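Local coordinates for protein clan CA, family C40, NlpC/P60 superfamily cysteine peptidase (Trichomonas vaginalis, PDB 6BIO) that probably cleaves peptide bonds of bacterial peptidoglycan as a cysteine peptidase of the NlpC/P60 family, at residues Tyr126-Arg131 with Asp140-Lys145; Ile85-Val90 with Ser113-Leu118; Gln16-Gly21 with Tyr53-Gly58. All coordinates share one frame; numbering follows the deposited sequence.

Contact 1: Tyr126-Arg131 with Asp140-Lys145; sequences YRINYR and DALQYK
Y126 and I128, on strand 125-130 of the bacterial SH3 domain, pack against L142 and Y144 in the segment that follows the last strand of its sheet. This is how the chain closes over its own strands before it runs on toward helix 154-163. Alternation along the strand puts Y126 and I128 on one side, while R127 between them points away and gives its NH1 to Q18 O.

The apolar part centres on one methyl. L142 CD1 is anti to its own CA (chi2 -169°), which makes it the branch that reaches farthest, and it meets the Y126 ring obliquely at CD2, 3.5 Å away. The same methyl touches I128 CG2 at 3.8 Å, so it bridges the two strand residues. I128 keeps CG1 in the crowded position between the backbone N and the carbonyl carbon, which leaves CG2 on the side of the backbone N to meet the leucine. A branched aliphatic chain suits this buried place, where it can fill the angle between a ring and an isoleucine. I137 of strand 133-138 adds to the packing, touching both I128 and L142.

The phenol of Y126 is long enough to span the gap from strand to loop backbone. Its OH approaches Y144 O to 3.0 Å and K145 CA to 3.5 Å, beside the Y144-K145 peptide. The side chain of Y144 rests on I117 of strand 114-122. The two tyrosines meet neither as a stack nor over a face: Y126 OH lies near the plane of the Y144 ring, at its edge, 3.7 Å from CD1.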
# COMPACT_ATOMS: atom_id res chain seq x y z
N TYR A 126 12.64 -1.50 -10.30
CA TYR A 126 11.45 -1.33 -11.12
C TYR A 126 11.55 -2.30 -12.29
O TYR A 126 12.66 -2.62 -12.74
CB TYR A 126 11.34 0.09 -11.71
CG TYR A 126 11.04 1.19 -10.70
CD1 TYR A 126 9.73 1.47 -10.31
CD2 TYR A 126 12.07 1.94 -10.14
CE1 TYR A 126 9.46 2.44 -9.41
CE2 TYR A 126 11.79 2.95 -9.24
CZ TYR A 126 10.48 3.20 -8.88
OH TYR A 126 10.13 4.16 -7.98
N ARG A 127 10.41 -2.66 -12.86
CA ARG A 127 10.41 -3.30 -14.16
C ARG A 127 10.09 -2.22 -15.16
O ARG A 127 9.15 -1.46 -14.96
CB ARG A 127 9.41 -4.44 -14.25
CG ARG A 127 9.65 -5.31 -15.49
CD ARG A 127 8.82 -6.61 -15.52
NE ARG A 127 7.40 -6.35 -15.63
CZ ARG A 127 6.74 -6.27 -16.78
NH1 ARG A 127 5.44 -6.01 -16.76
NH2 ARG A 127 7.37 -6.40 -17.94
N ILE A 128 10.90 -2.14 -16.24
CA ILE A 128 10.79 -1.05 -17.20
C ILE A 128 10.86 -1.56 -18.63
O ILE A 128 11.29 -2.68 -18.90
CB ILE A 128 11.85 0.07 -17.02
CG1 ILE A 128 13.27 -0.45 -17.29
CG2 ILE A 128 11.76 0.71 -15.66
CD1 ILE A 128 14.29 0.61 -17.58
N ASN A 129 10.43 -0.68 -19.52
CA ASN A 129 10.67 -0.77 -20.96
C ASN A 129 11.55 0.40 -21.36
O ASN A 129 11.16 1.56 -21.17
CB ASN A 129 9.33 -0.70 -21.70
CG ASN A 129 9.49 -0.77 -23.20
OD1 ASN A 129 10.36 -0.15 -23.81
ND2 ASN A 129 8.60 -1.51 -23.83
N TYR A 130 12.74 0.12 -21.92
CA TYR A 130 13.59 1.11 -22.57
C TYR A 130 13.77 0.67 -24.02
O TYR A 130 14.38 -0.35 -24.28
CB TYR A 130 14.95 1.16 -21.87
CG TYR A 130 15.99 2.01 -22.60
CD1 TYR A 130 15.72 3.33 -22.88
CD2 TYR A 130 17.20 1.48 -23.04
CE1 TYR A 130 16.63 4.12 -23.57
CE2 TYR A 130 18.13 2.29 -23.69
CZ TYR A 130 17.84 3.59 -23.95
OH TYR A 130 18.80 4.34 -24.62
N ARG A 131 13.24 1.45 -24.96
CA ARG A 131 13.45 1.18 -26.40
C ARG A 131 12.99 -0.23 -26.79
O ARG A 131 13.56 -0.84 -27.68
CB ARG A 131 14.93 1.34 -26.82
CG ARG A 131 15.55 2.72 -26.77
CD ARG A 131 17.07 2.66 -27.18
NE ARG A 131 17.28 2.19 -28.56
CZ ARG A 131 16.93 2.88 -29.64
NH1 ARG A 131 16.32 4.06 -29.49
NH2 ARG A 131 17.16 2.39 -30.85
N ASP A 140 17.08 2.99 -7.48
CA ASP A 140 17.65 4.32 -7.37
C ASP A 140 18.23 4.86 -8.68
O ASP A 140 18.65 6.03 -8.73
CB ASP A 140 18.68 4.33 -6.25
CG ASP A 140 18.01 4.21 -4.88
OD1 ASP A 140 16.89 4.79 -4.71
OD2 ASP A 140 18.54 3.51 -4.00
N ALA A 141 18.27 4.06 -9.75
CA ALA A 141 18.71 4.58 -11.02
C ALA A 141 17.66 5.42 -11.71
O ALA A 141 17.99 6.06 -12.72
CB ALA A 141 19.16 3.45 -11.94
N LEU A 142 16.40 5.42 -11.23
CA LEU A 142 15.33 6.17 -11.86
C LEU A 142 14.96 7.39 -11.04
O LEU A 142 15.04 7.37 -9.81
CB LEU A 142 14.06 5.31 -12.02
CG LEU A 142 14.24 4.07 -12.91
CD1 LEU A 142 12.89 3.46 -13.22
CD2 LEU A 142 15.00 4.37 -14.23
N GLN A 143 14.47 8.42 -11.74
CA GLN A 143 14.06 9.67 -11.09
C GLN A 143 12.78 9.46 -10.28
O GLN A 143 12.71 9.91 -9.12
CB GLN A 143 13.85 10.76 -12.16
CG GLN A 143 13.25 12.06 -11.65
CD GLN A 143 14.11 12.75 -10.65
OE1 GLN A 143 15.35 12.76 -10.76
NE2 GLN A 143 13.47 13.35 -9.65
N TYR A 144 11.80 8.73 -10.85
CA TYR A 144 10.50 8.52 -10.21
C TYR A 144 10.67 7.70 -8.95
O TYR A 144 11.39 6.71 -8.93
CB TYR A 144 9.58 7.79 -11.19
CG TYR A 144 8.16 7.54 -10.68
CD1 TYR A 144 7.85 6.39 -9.93
CD2 TYR A 144 7.13 8.44 -10.95
CE1 TYR A 144 6.55 6.16 -9.47
CE2 TYR A 144 5.87 8.25 -10.47
CZ TYR A 144 5.57 7.11 -9.74
OH TYR A 144 4.33 6.84 -9.25
N LYS A 145 9.93 8.07 -7.91
CA LYS A 145 9.88 7.34 -6.64
C LYS A 145 8.43 6.97 -6.34
O LYS A 145 7.55 7.84 -6.34
CB LYS A 145 10.45 8.20 -5.52
CG LYS A 145 11.84 8.67 -5.71
CD LYS A 145 12.81 7.59 -5.38
CE LYS A 145 14.24 8.09 -5.59
NZ LYS A 145 14.56 8.11 -7.03

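Contact 2: Ile85-Val90 with Ser113-Leu118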
# COMPACT_ATOMS: atom_id res chain seq x y z
N ILE A 85 4.13 4.21 -16.32
CA ILE A 85 4.61 5.48 -15.77
C ILE A 85 5.90 5.94 -16.47
O ILE A 85 6.96 5.37 -16.25
CB ILE A 85 4.80 5.39 -14.24
CG1 ILE A 85 3.53 4.92 -13.56
CG2 ILE A 85 5.23 6.74 -13.70
CD1 ILE A 85 3.71 4.54 -12.10
N PRO A 86 5.85 7.00 -17.27
CA PRO A 86 7.08 7.52 -17.88
C PRO A 86 7.99 8.16 -16.85
O PRO A 86 7.52 8.86 -15.95
CB PRO A 86 6.57 8.60 -18.84
CG PRO A 86 5.15 8.24 -19.08
CD PRO A 86 4.64 7.66 -17.80
N THR A 87 9.29 7.94 -17.01
CA THR A 87 10.28 8.60 -16.17
C THR A 87 11.60 8.62 -16.96
O THR A 87 11.63 8.30 -18.16
CB THR A 87 10.36 7.93 -14.79
OG1 THR A 87 11.22 8.70 -13.94
CG2 THR A 87 10.83 6.51 -14.87
N GLN A 88 12.69 8.97 -16.28
CA GLN A 88 14.03 8.95 -16.86
C GLN A 88 15.02 8.37 -15.87
O GLN A 88 14.83 8.46 -14.65
CB GLN A 88 14.47 10.31 -17.35
CG GLN A 88 14.73 11.27 -16.24
CD GLN A 88 15.32 12.55 -16.82
OE1 GLN A 88 16.48 12.92 -16.56
NE2 GLN A 88 14.54 13.21 -17.68
N SER A 89 16.09 7.76 -16.38
CA SER A 89 17.14 7.31 -15.49
C SER A 89 18.04 8.49 -15.17
O SER A 89 18.18 9.45 -15.94
CB SER A 89 17.96 6.18 -16.13
OG SER A 89 18.71 6.64 -17.23
N VAL A 90 18.66 8.42 -14.01
CA VAL A 90 19.58 9.47 -13.56
C VAL A 90 21.03 9.01 -13.54
O VAL A 90 21.93 9.85 -13.36
CB VAL A 90 19.17 10.03 -12.18
CG1 VAL A 90 17.72 10.53 -12.23
CG2 VAL A 90 19.35 8.97 -11.10
N SER A 113 18.18 8.46 -19.79
CA SER A 113 17.36 7.79 -20.78
C SER A 113 15.89 7.90 -20.39
O SER A 113 15.51 7.72 -19.23
CB SER A 113 17.73 6.31 -20.83
OG SER A 113 19.03 6.12 -21.40
N GLN A 114 15.04 8.11 -21.38
CA GLN A 114 13.61 8.01 -21.16
C GLN A 114 13.20 6.54 -21.11
O GLN A 114 13.51 5.77 -22.02
CB GLN A 114 12.86 8.68 -22.31
CG GLN A 114 13.18 10.15 -22.58
CD GLN A 114 12.78 11.04 -21.46
OE1 GLN A 114 11.70 10.87 -20.88
NE2 GLN A 114 13.66 11.98 -21.12
N VAL A 115 12.47 6.15 -20.07
CA VAL A 115 12.02 4.78 -19.87
C VAL A 115 10.57 4.80 -19.38
O VAL A 115 10.03 5.84 -18.97
CB VAL A 115 12.92 4.02 -18.85
CG1 VAL A 115 14.42 4.11 -19.24
CG2 VAL A 115 12.69 4.53 -17.41
N THR A 116 9.94 3.64 -19.43
CA THR A 116 8.57 3.52 -18.93
C THR A 116 8.53 2.46 -17.84
O THR A 116 8.91 1.31 -18.07
CB THR A 116 7.63 3.13 -20.07
OG1 THR A 116 7.70 4.10 -21.12
CG2 THR A 116 6.19 3.01 -19.57
N ILE A 117 8.02 2.84 -16.66
CA ILE A 117 7.83 1.90 -15.56
C ILE A 117 6.60 1.05 -15.83
O ILE A 117 5.49 1.57 -16.03
CB ILE A 117 7.72 2.64 -14.22
CG1 ILE A 117 9.06 3.29 -13.84
CG2 ILE A 117 7.15 1.71 -13.11
CD1 ILE A 117 9.00 4.29 -12.72
N LEU A 118 6.78 -0.27 -15.71
CA LEU A 118 5.74 -1.28 -15.86
C LEU A 118 5.36 -1.94 -14.55
O LEU A 118 4.24 -2.47 -14.45
CB LEU A 118 6.20 -2.38 -16.83
CG LEU A 118 6.63 -1.87 -18.22
CD1 LEU A 118 7.06 -3.05 -19.08
CD2 LEU A 118 5.57 -1.12 -18.92
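S113 O is gripped by two neighbouring groups flanking the Q88-S89 peptide: S89 N donates to it at 2.9 Å, and Q88 CA makes a CA-H...O contact at 3.1 Å. In return S113 N donates to S89 OG at 3.2 Å. S89 holds that hydroxyl between its backbone N and carbonyl carbon (chi1 68°), and a serine suits the spot because its short side chain replaces a backbone acceptor just where the strand pairing ends. S113 OG itself is bound to P110 O.

Before this end, strands 85-88 and 114-118 run antiparallel. I85 with I117 and T87 with V115 are hydrogen-bonded pairs, each joined by two backbone bonds, and I117 N to I85 O is the shortest at 2.8 Å. P86 with T116 lies between them as a non-hydrogen-bonded pair, so the proline, which has no N-H, costs this pairing nothing. Q88 with Q114, of the same kind, comes beyond T87 and V115, before the serines.

I85, T87, V115 and I117 share one face. T87 CG2 lies in the middle, 3.6 Å from I117 CD1 and 3.7 Å from V115 CG2. Its methyl is therefore turned to the apolar neighbours, while OG1, anti to the backbone N (chi1 -173°), accepts from Y144 N. P86, Q88, Q114 and T116 take the other, more polar face. The chemistry implies a two-sided strand pair: backbone bonds set the register, and beta-branched residues on one face join it to strand 125-130, V115 touching I128 and I117 touching Y126.

Contact 3: Gln16-Gly21 with Tyr53-Gly58; sequences QTQTIG and YVHILG
The side chains of Q18 and H55 cross, amide and ring planes 60° apart, with Q18 OE1 reaching H55 CB at 3.2 Å and approaching the ring obliquely. F120 stacks on the imidazole, and its two nitrogens bind carboxylates: ND1 that of D119 and NE2 that of D194. Two acidic partners would probably favour the doubly protonated ring. The amide too has both ends bonded. Q18 NE2 donates to Q16 O at 2.9 Å, nearly in the amide plane, and OE1 accepts from R67 NE. Q18 runs extended beyond CG (chi2 163°), which carries CD out beside L57 CD2, 3.5 Å away, so a glutamine serves here with both polar ends used and its carbon chain covered by a leucine.

The backbones pair antiparallel. T19 with I56 and G21 with V54 are hydrogen-bonded pairs, and I20 with H55 lies between them as a non-hydrogen-bonded one. On the face of T19 and I56, the hydroxyl T19 OG1 sits 3.4 Å from I56 CB and is also bound to E82. G21 leaves room on that face: I56 CD1 comes to 3.6 Å from its bare CA, with V54 CG2 close by.

Two waters add to the pairing. One bridges past the last pair, donating to both T17 O and L57 O, at 2.7 Å from the former; the other supplements the intact T19-I56 pair by joining I56 O to T19 OG1.

Strand 19-23 thus lies between 53-60 and 80-88. The arrangement is antiparallel pairing within the all-beta N-terminal part of the protein, which strand 19-23 links to the bacterial SH3 region by way of 80-88.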
# COMPACT_ATOMS: atom_id res chain seq x y z
N GLN A 16 7.42 -12.86 -10.06
CA GLN A 16 6.74 -13.07 -11.31
C GLN A 16 6.46 -11.74 -12.01
O GLN A 16 6.29 -10.69 -11.40
CB GLN A 16 5.43 -13.82 -11.03
CG GLN A 16 5.62 -15.17 -10.39
CD GLN A 16 6.47 -16.11 -11.23
OE1 GLN A 16 6.18 -16.37 -12.41
NE2 GLN A 16 7.54 -16.64 -10.63
N THR A 17 6.43 -11.80 -13.34
CA THR A 17 6.14 -10.63 -14.14
C THR A 17 4.77 -10.08 -13.82
O THR A 17 3.76 -10.80 -13.87
CB THR A 17 6.24 -11.01 -15.61
OG1 THR A 17 7.47 -11.70 -15.81
CG2 THR A 17 6.16 -9.78 -16.49
N GLN A 18 4.74 -8.79 -13.44
CA GLN A 18 3.51 -8.13 -13.03
C GLN A 18 3.44 -6.76 -13.68
O GLN A 18 4.43 -6.19 -14.11
CB GLN A 18 3.47 -7.98 -11.51
CG GLN A 18 3.33 -9.30 -10.82
CD GLN A 18 3.70 -9.25 -9.34
OE1 GLN A 18 2.99 -8.66 -8.53
NE2 GLN A 18 4.81 -9.90 -8.98
N THR A 19 2.23 -6.21 -13.72
CA THR A 19 1.96 -4.85 -14.18
C THR A 19 1.30 -4.09 -13.04
O THR A 19 1.11 -4.61 -11.94
CB THR A 19 1.14 -4.85 -15.46
OG1 THR A 19 -0.06 -5.59 -15.22
CG2 THR A 19 1.92 -5.42 -16.64
N ILE A 20 0.98 -2.84 -13.28
CA ILE A 20 0.42 -1.93 -12.28
C ILE A 20 -1.04 -1.72 -12.61
O ILE A 20 -1.36 -1.40 -13.74
CB ILE A 20 1.13 -0.56 -12.26
CG1 ILE A 20 2.62 -0.77 -12.02
CG2 ILE A 20 0.51 0.35 -11.20
CD1 ILE A 20 3.46 0.47 -12.18
N GLY A 21 -1.89 -1.81 -11.59
CA GLY A 21 -3.28 -1.47 -11.74
C GLY A 21 -3.73 -0.36 -10.80
O GLY A 21 -3.21 -0.17 -9.70
N TYR A 53 -4.08 1.32 -5.52
CA TYR A 53 -3.05 0.81 -6.42
C TYR A 53 -2.76 -0.66 -6.10
O TYR A 53 -2.71 -1.06 -4.94
CB TYR A 53 -1.78 1.66 -6.30
CG TYR A 53 -1.93 3.14 -6.55
CD1 TYR A 53 -2.97 3.67 -7.25
CD2 TYR A 53 -0.99 4.00 -6.03
CE1 TYR A 53 -3.07 5.04 -7.46
CE2 TYR A 53 -1.05 5.37 -6.26
CZ TYR A 53 -2.10 5.87 -6.96
OH TYR A 53 -2.17 7.24 -7.17
N VAL A 54 -2.54 -1.43 -7.16
CA VAL A 54 -2.24 -2.85 -7.04
C VAL A 54 -1.15 -3.22 -8.04
O VAL A 54 -0.91 -2.50 -9.01
CB VAL A 54 -3.49 -3.74 -7.27
CG1 VAL A 54 -4.57 -3.38 -6.30
CG2 VAL A 54 -3.96 -3.65 -8.71
N HIS A 55 -0.58 -4.41 -7.83
CA HIS A 55 0.10 -5.11 -8.88
C HIS A 55 -0.88 -6.10 -9.52
O HIS A 55 -1.74 -6.66 -8.84
CB HIS A 55 1.28 -5.94 -8.38
CG HIS A 55 2.24 -5.20 -7.50
ND1 HIS A 55 3.43 -4.66 -7.93
CD2 HIS A 55 2.17 -4.95 -6.18
CE1 HIS A 55 4.04 -4.08 -6.90
NE2 HIS A 55 3.30 -4.27 -5.82
N ILE A 56 -0.74 -6.31 -10.82
CA ILE A 56 -1.57 -7.25 -11.56
C ILE A 56 -0.72 -8.45 -11.92
O ILE A 56 0.26 -8.30 -12.65
CB ILE A 56 -2.22 -6.62 -12.81
CG1 ILE A 56 -3.03 -5.38 -12.43
CG2 ILE A 56 -3.00 -7.65 -13.56
CD1 ILE A 56 -3.41 -4.56 -13.63
N LEU A 57 -1.09 -9.62 -11.41
CA LEU A 57 -0.41 -10.88 -11.66
C LEU A 57 -0.88 -11.55 -12.94
O LEU A 57 -0.13 -12.34 -13.52
CB LEU A 57 -0.62 -11.83 -10.48
CG LEU A 57 0.12 -11.49 -9.19
CD1 LEU A 57 -0.60 -12.09 -7.97
CD2 LEU A 57 1.51 -12.04 -9.30
N GLY A 58 -2.09 -11.25 -13.39
CA GLY A 58 -2.63 -11.85 -14.59
C GLY A 58 -4.13 -11.74 -14.59
O GLY A 58 -4.72 -11.13 -13.71
O HOH W 1 2.48 -12.91 -12.86
O HOH W 2 0.03 -8.53 -15.52

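All three contacts belong to one antiparallel sheet. Contact 3 adds strand 53-60 to strand 19-23, whose other neighbour is the strand of contact 2, 80-88; contact 2 joins that to 114-122, and contact 1 begins on the next strand, 125-130. Contacts 1 and 2 adjoin, their centres about 5 Å apart, and R127 O and A141 O probably accept bonds from L118 N and V90 N. Contact 3 has its centre about 16 Å from that of contact 1 and 18 Å from that of contact 2, and touches them through R127 and I20. Contacts 1 and 3 are buried, contact 2 partly exposed. Backbone pairing carries contacts 2 and 3; contact 1 depends on side-chain packing against a loop.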